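Local coordinates for protein tyrocidine synthetase 3 (Brevibacillus brevis, PDB 2JGP) that probably forms peptide bonds in tyrocidine biosynthesis, as a carrier-condensation bidomain of a nonribosomal peptide synthetase, at residues D110-T124 with L186-V198. Sequence-based numbering, arbitrary orientation.
Sequences DQFEGVGISYNMPST and LVSSLVQPFDLEV
The side-chain amide of Asn120 crosses the Phe194 ring at a slant, the two planes 40° apart, with Asn120 ND2 3.6 Å from Phe194 CE1. A water lies in the ring plane at the Phe194 edge; it accepts from the Phe194 N and gives a long bond to Asn120 OD1, while Arg203 makes a cation-pi contact with the same ring. ND2 of Asn120 also donates to the Gln192 O at 2.7 Å. The acceptor oxygen lies almost in the amide plane of Asn120, yet ND2 sits well above the carbonyl plane, 53° out of it. With CG beside its own backbone N (chi1 -69°), Asn120 points its amide into this spot, and a second bond from ND2, to Asp219, helps fix the rotation of the group. Asp219 belongs to strand 213-220, an antiparallel neighbour of strand 123-129 in the mixed sheet, so in the acyltransferase-like fold of this condensation domain the loop after helix 180-189 is fastened alongside the connection from helix 101-113 into its sheet strand. Val191 supplies much of the apolar contact, its two methyls going different ways: CG1 meets Ile117 CD1 at 3.7 Å and also touches Asn120 ND2, the valine and asparagine sliding past each other in opposite directions, whereas CG2 rests against Pro122 CB, also at 3.7 Å. Next along, Ile117 CG2 lies 4.0 Å from Pro193 CD. At the helix 101-113 end, Leu196 sends CD2 against the Asp110 carboxylate, 3.5 Å from OD1, while OD2 of Asp110 is hydrogen-bonded to His221, first histidine of the family's HHxxxDG motif.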
loop_
_atom_site.group_PDB
_atom_site.type_symbol
_atom_site.label_atom_id
_atom_site.label_comp_id
_atom_site.label_asym_id
_atom_site.label_seq_id
_atom_site.Cartn_x
_atom_site.Cartn_y
_atom_site.Cartn_z
ATOM N N ASP A 110 -16.254 -13.272 1.359
ATOM C CA ASP A 110 -17.483 -12.863 0.665
ATOM C C ASP A 110 -18.530 -13.988 0.589
ATOM O O ASP A 110 -19.725 -13.744 0.756
ATOM C CB ASP A 110 -17.133 -12.380 -0.751
ATOM C CG ASP A 110 -18.304 -11.719 -1.466
ATOM O OD1 ASP A 110 -19.204 -12.441 -1.951
ATOM O OD2 ASP A 110 -18.291 -10.471 -1.583
ATOM N N GLN A 111 -18.071 -15.216 0.355
ATOM C CA GLN A 111 -18.953 -16.331 -0.002
ATOM C C GLN A 111 -19.386 -17.179 1.190
ATOM O O GLN A 111 -20.511 -17.690 1.217
ATOM C CB GLN A 111 -18.259 -17.217 -1.041
ATOM C CG GLN A 111 -18.126 -16.544 -2.411
ATOM C CD GLN A 111 -19.372 -16.699 -3.272
ATOM O OE1 GLN A 111 -20.032 -17.742 -3.256
ATOM N NE2 GLN A 111 -19.694 -15.662 -4.037
ATOM N N PHE A 112 -18.492 -17.331 2.164
ATOM C CA PHE A 112 -18.739 -18.186 3.323
ATOM C C PHE A 112 -18.979 -17.404 4.617
ATOM O O PHE A 112 -19.675 -17.889 5.510
ATOM C CB PHE A 112 -17.566 -19.149 3.512
ATOM C CG PHE A 112 -17.384 -20.110 2.371
ATOM C CD1 PHE A 112 -17.983 -21.365 2.404
ATOM C CD2 PHE A 112 -16.615 -19.762 1.265
ATOM C CE1 PHE A 112 -17.818 -22.262 1.354
ATOM C CE2 PHE A 112 -16.445 -20.651 0.210
ATOM C CZ PHE A 112 -17.048 -21.905 0.255
ATOM N N GLU A 113 -18.412 -16.203 4.721
ATOM C CA GLU A 113 -18.486 -15.427 5.963
ATOM C C GLU A 113 -19.599 -14.375 5.962
ATOM O O GLU A 113 -20.010 -13.917 7.029
ATOM C CB GLU A 113 -17.139 -14.758 6.260
ATOM C CG GLU A 113 -16.791 -14.718 7.742
ATOM C CD GLU A 113 -16.382 -16.077 8.279
ATOM O OE1 GLU A 113 -15.485 -16.706 7.677
ATOM O OE2 GLU A 113 -16.953 -16.514 9.303
ATOM N N GLY A 114 -20.081 -13.989 4.780
ATOM C CA GLY A 114 -21.172 -13.021 4.679
ATOM C C GLY A 114 -20.710 -11.622 5.044
ATOM O O GLY A 114 -21.013 -11.119 6.131
ATOM N N VAL A 115 -19.987 -10.995 4.120
ATOM C CA VAL A 115 -19.296 -9.727 4.364
ATOM C C VAL A 115 -20.051 -8.517 3.761
ATOM O O VAL A 115 -19.467 -7.456 3.540
ATOM C CB VAL A 115 -17.838 -9.832 3.827
ATOM C CG1 VAL A 115 -17.095 -8.521 3.926
ATOM C CG2 VAL A 115 -17.080 -10.904 4.592
ATOM N N GLY A 116 -21.354 -8.683 3.526
ATOM C CA GLY A 116 -22.225 -7.609 3.026
ATOM C C GLY A 116 -21.625 -6.710 1.955
ATOM O O GLY A 116 -21.334 -7.162 0.845
ATOM N N ILE A 117 -21.439 -5.433 2.295
ATOM C CA ILE A 117 -20.849 -4.451 1.376
ATOM C C ILE A 117 -19.448 -4.008 1.823
ATOM O O ILE A 117 -18.952 -2.963 1.395
ATOM C CB ILE A 117 -21.768 -3.205 1.204
ATOM C CG1 ILE A 117 -21.913 -2.428 2.521
ATOM C CG2 ILE A 117 -23.142 -3.628 0.693
ATOM C CD1 ILE A 117 -22.684 -1.133 2.388
ATOM N N SER A 118 -18.806 -4.809 2.669
ATOM C CA SER A 118 -17.502 -4.444 3.226
ATOM C C SER A 118 -16.382 -4.394 2.182
ATOM O O SER A 118 -15.411 -3.672 2.372
ATOM C CB SER A 118 -17.120 -5.402 4.353
ATOM O OG SER A 118 -15.869 -5.054 4.922
ATOM N N TYR A 119 -16.518 -5.154 1.092
ATOM C CA TYR A 119 -15.540 -5.123 -0.003
ATOM C C TYR A 119 -15.970 -4.232 -1.174
ATOM O O TYR A 119 -15.363 -4.271 -2.244
ATOM C CB TYR A 119 -15.245 -6.534 -0.515
ATOM C CG TYR A 119 -14.466 -7.390 0.457
ATOM C CD1 TYR A 119 -14.914 -8.655 0.814
ATOM C CD2 TYR A 119 -13.271 -6.938 1.008
ATOM C CE1 TYR A 119 -14.192 -9.448 1.706
ATOM C CE2 TYR A 119 -12.549 -7.714 1.899
ATOM C CZ TYR A 119 -13.008 -8.964 2.241
ATOM O OH TYR A 119 -12.284 -9.730 3.124
ATOM N N ASN A 120 -17.013 -3.437 -0.976
ATOM C CA ASN A 120 -17.376 -2.424 -1.959
ATOM C C ASN A 120 -16.394 -1.255 -1.925
ATOM O O ASN A 120 -15.771 -0.980 -0.899
ATOM C CB ASN A 120 -18.799 -1.923 -1.725
ATOM C CG ASN A 120 -19.834 -2.976 -2.045
ATOM O OD1 ASN A 120 -19.795 -4.082 -1.501
ATOM N ND2 ASN A 120 -20.758 -2.649 -2.946
ATOM N N MET A 121 -16.264 -0.586 -3.066
ATOM C CA MET A 121 -15.419 0.582 -3.208
ATOM C C MET A 121 -16.218 1.692 -3.884
ATOM O O MET A 121 -15.962 2.022 -5.043
ATOM C CB MET A 121 -14.208 0.241 -4.074
ATOM C CG MET A 121 -13.314 -0.826 -3.494
ATOM S SD MET A 121 -11.949 -1.236 -4.594
ATOM C CE MET A 121 -10.997 0.277 -4.566
ATOM N N PRO A 122 -17.209 2.254 -3.178
ATOM C CA PRO A 122 -18.030 3.305 -3.773
ATOM C C PRO A 122 -17.348 4.674 -3.802
ATOM O O PRO A 122 -16.582 5.004 -2.898
ATOM C CB PRO A 122 -19.248 3.352 -2.852
ATOM C CG PRO A 122 -18.734 2.906 -1.537
ATOM C CD PRO A 122 -17.646 1.919 -1.811
ATOM N N SER A 123 -17.644 5.454 -4.841
ATOM C CA SER A 123 -17.223 6.848 -4.924
ATOM C C SER A 123 -18.339 7.678 -5.559
ATOM O O SER A 123 -19.174 7.156 -6.310
ATOM C CB SER A 123 -15.945 6.987 -5.747
ATOM O OG SER A 123 -16.168 6.647 -7.106
ATOM N N THR A 124 -18.351 8.965 -5.233
ATOM C CA THR A 124 -19.285 9.911 -5.825
ATOM C C THR A 124 -18.504 11.136 -6.270
ATOM O O THR A 124 -17.561 11.558 -5.596
ATOM C CB THR A 124 -20.386 10.332 -4.836
ATOM O OG1 THR A 124 -19.786 10.843 -3.638
ATOM C CG2 THR A 124 -21.272 9.149 -4.489
ATOM N N LEU A 186 -29.721 8.374 -1.929
ATOM C CA LEU A 186 -29.530 7.330 -2.943
ATOM C C LEU A 186 -28.124 6.762 -2.925
ATOM O O LEU A 186 -27.946 5.546 -2.916
ATOM C CB LEU A 186 -29.834 7.847 -4.352
ATOM C CG LEU A 186 -31.225 7.586 -4.912
ATOM C CD1 LEU A 186 -31.257 8.030 -6.364
ATOM C CD2 LEU A 186 -31.620 6.123 -4.801
ATOM N N VAL A 187 -27.137 7.656 -2.918
ATOM C CA VAL A 187 -25.716 7.290 -2.955
ATOM C C VAL A 187 -25.313 6.247 -1.912
ATOM O O VAL A 187 -24.362 5.484 -2.124
ATOM C CB VAL A 187 -24.829 8.552 -2.803
ATOM C CG1 VAL A 187 -23.428 8.197 -2.354
ATOM C CG2 VAL A 187 -24.797 9.321 -4.114
ATOM N N SER A 188 -26.016 6.232 -0.784
ATOM C CA SER A 188 -25.790 5.223 0.243
ATOM C C SER A 188 -26.534 3.925 -0.087
ATOM O O SER A 188 -25.974 2.840 0.042
ATOM C CB SER A 188 -26.225 5.750 1.606
ATOM O OG SER A 188 -25.735 4.915 2.637
ATOM N N SER A 189 -27.789 4.041 -0.518
ATOM C CA SER A 189 -28.601 2.858 -0.845
ATOM C C SER A 189 -28.116 2.135 -2.110
ATOM O O SER A 189 -28.361 0.936 -2.272
ATOM C CB SER A 189 -30.076 3.230 -0.990
ATOM O OG SER A 189 -30.294 4.019 -2.146
ATOM N N LEU A 190 -27.426 2.856 -2.993
ATOM C CA LEU A 190 -26.889 2.261 -4.222
ATOM C C LEU A 190 -25.671 1.362 -3.972
ATOM O O LEU A 190 -25.272 0.606 -4.855
ATOM C CB LEU A 190 -26.542 3.344 -5.256
ATOM C CG LEU A 190 -27.730 4.118 -5.841
ATOM C CD1 LEU A 190 -27.273 5.088 -6.911
ATOM C CD2 LEU A 190 -28.813 3.179 -6.399
ATOM N N VAL A 191 -25.078 1.447 -2.782
ATOM C CA VAL A 191 -23.990 0.553 -2.405
ATOM C C VAL A 191 -24.577 -0.806 -2.017
ATOM O O VAL A 191 -25.207 -0.955 -0.968
ATOM C CB VAL A 191 -23.128 1.133 -1.271
ATOM C CG1 VAL A 191 -21.934 0.228 -0.991
ATOM C CG2 VAL A 191 -22.639 2.536 -1.643
ATOM N N GLN A 192 -24.362 -1.787 -2.889
ATOM C CA GLN A 192 -25.016 -3.089 -2.788
ATOM C C GLN A 192 -24.011 -4.172 -3.132
ATOM O O GLN A 192 -23.024 -3.900 -3.822
ATOM C CB GLN A 192 -26.190 -3.161 -3.769
ATOM C CG GLN A 192 -27.382 -2.279 -3.415
ATOM C CD GLN A 192 -28.163 -2.797 -2.228
ATOM O OE1 GLN A 192 -28.320 -4.013 -2.042
ATOM N NE2 GLN A 192 -28.683 -1.872 -1.422
ATOM N N PRO A 193 -24.258 -5.402 -2.654
ATOM C CA PRO A 193 -23.332 -6.491 -2.914
ATOM C C PRO A 193 -23.232 -6.862 -4.396
ATOM O O PRO A 193 -24.126 -6.559 -5.196
ATOM C CB PRO A 193 -23.888 -7.654 -2.077
ATOM C CG PRO A 193 -25.271 -7.291 -1.743
ATOM C CD PRO A 193 -25.399 -5.819 -1.823
ATOM N N PHE A 194 -22.122 -7.495 -4.738
ATOM C CA PHE A 194 -21.871 -7.971 -6.085
ATOM C C PHE A 194 -21.968 -9.482 -6.087
ATOM O O PHE A 194 -21.491 -10.139 -5.154
ATOM C CB PHE A 194 -20.463 -7.575 -6.535
ATOM C CG PHE A 194 -20.314 -6.122 -6.864
ATOM C CD1 PHE A 194 -19.963 -5.206 -5.884
ATOM C CD2 PHE A 194 -20.532 -5.667 -8.154
ATOM C CE1 PHE A 194 -19.829 -3.864 -6.189
ATOM C CE2 PHE A 194 -20.393 -4.329 -8.469
ATOM C CZ PHE A 194 -20.042 -3.426 -7.485
ATOM N N ASP A 195 -22.574 -10.027 -7.134
ATOM C CA ASP A 195 -22.479 -11.447 -7.422
ATOM C C ASP A 195 -21.134 -11.679 -8.094
ATOM O O ASP A 195 -20.903 -11.214 -9.213
ATOM C CB ASP A 195 -23.617 -11.892 -8.342
ATOM C CG ASP A 195 -23.621 -13.390 -8.588
ATOM O OD1 ASP A 195 -22.574 -14.050 -8.422
ATOM O OD2 ASP A 195 -24.680 -13.914 -8.959
ATOM N N LEU A 196 -20.245 -12.389 -7.405
ATOM C CA LEU A 196 -18.876 -12.575 -7.881
ATOM C C LEU A 196 -18.771 -13.446 -9.142
ATOM O O LEU A 196 -17.708 -13.481 -9.779
ATOM C CB LEU A 196 -18.000 -13.142 -6.756
ATOM C CG LEU A 196 -17.089 -12.182 -5.980
ATOM C CD1 LEU A 196 -17.532 -10.709 -5.992
ATOM C CD2 LEU A 196 -16.844 -12.694 -4.554
ATOM N N GLU A 197 -19.860 -14.140 -9.482
ATOM C CA GLU A 197 -19.934 -14.977 -10.688
ATOM C C GLU A 197 -20.250 -14.190 -11.958
ATOM O O GLU A 197 -20.269 -14.768 -13.046
ATOM C CB GLU A 197 -21.017 -16.050 -10.530
ATOM C CG GLU A 197 -20.716 -17.103 -9.513
ATOM C CD GLU A 197 -21.634 -18.295 -9.655
ATOM O OE1 GLU A 197 -21.121 -19.427 -9.640
ATOM O OE2 GLU A 197 -22.862 -18.095 -9.800
ATOM N N VAL A 198 -20.502 -12.892 -11.828
ATOM C CA VAL A 198 -20.993 -12.086 -12.941
ATOM C C VAL A 198 -20.121 -10.855 -13.162
ATOM O O VAL A 198 -20.102 -9.937 -12.342
ATOM C CB VAL A 198 -22.453 -11.650 -12.706
ATOM C CG1 VAL A 198 -22.935 -10.714 -13.823
ATOM C CG2 VAL A 198 -23.359 -12.870 -12.602
HETATM O O HOH W 1 -20.103 -7.079 -2.724
#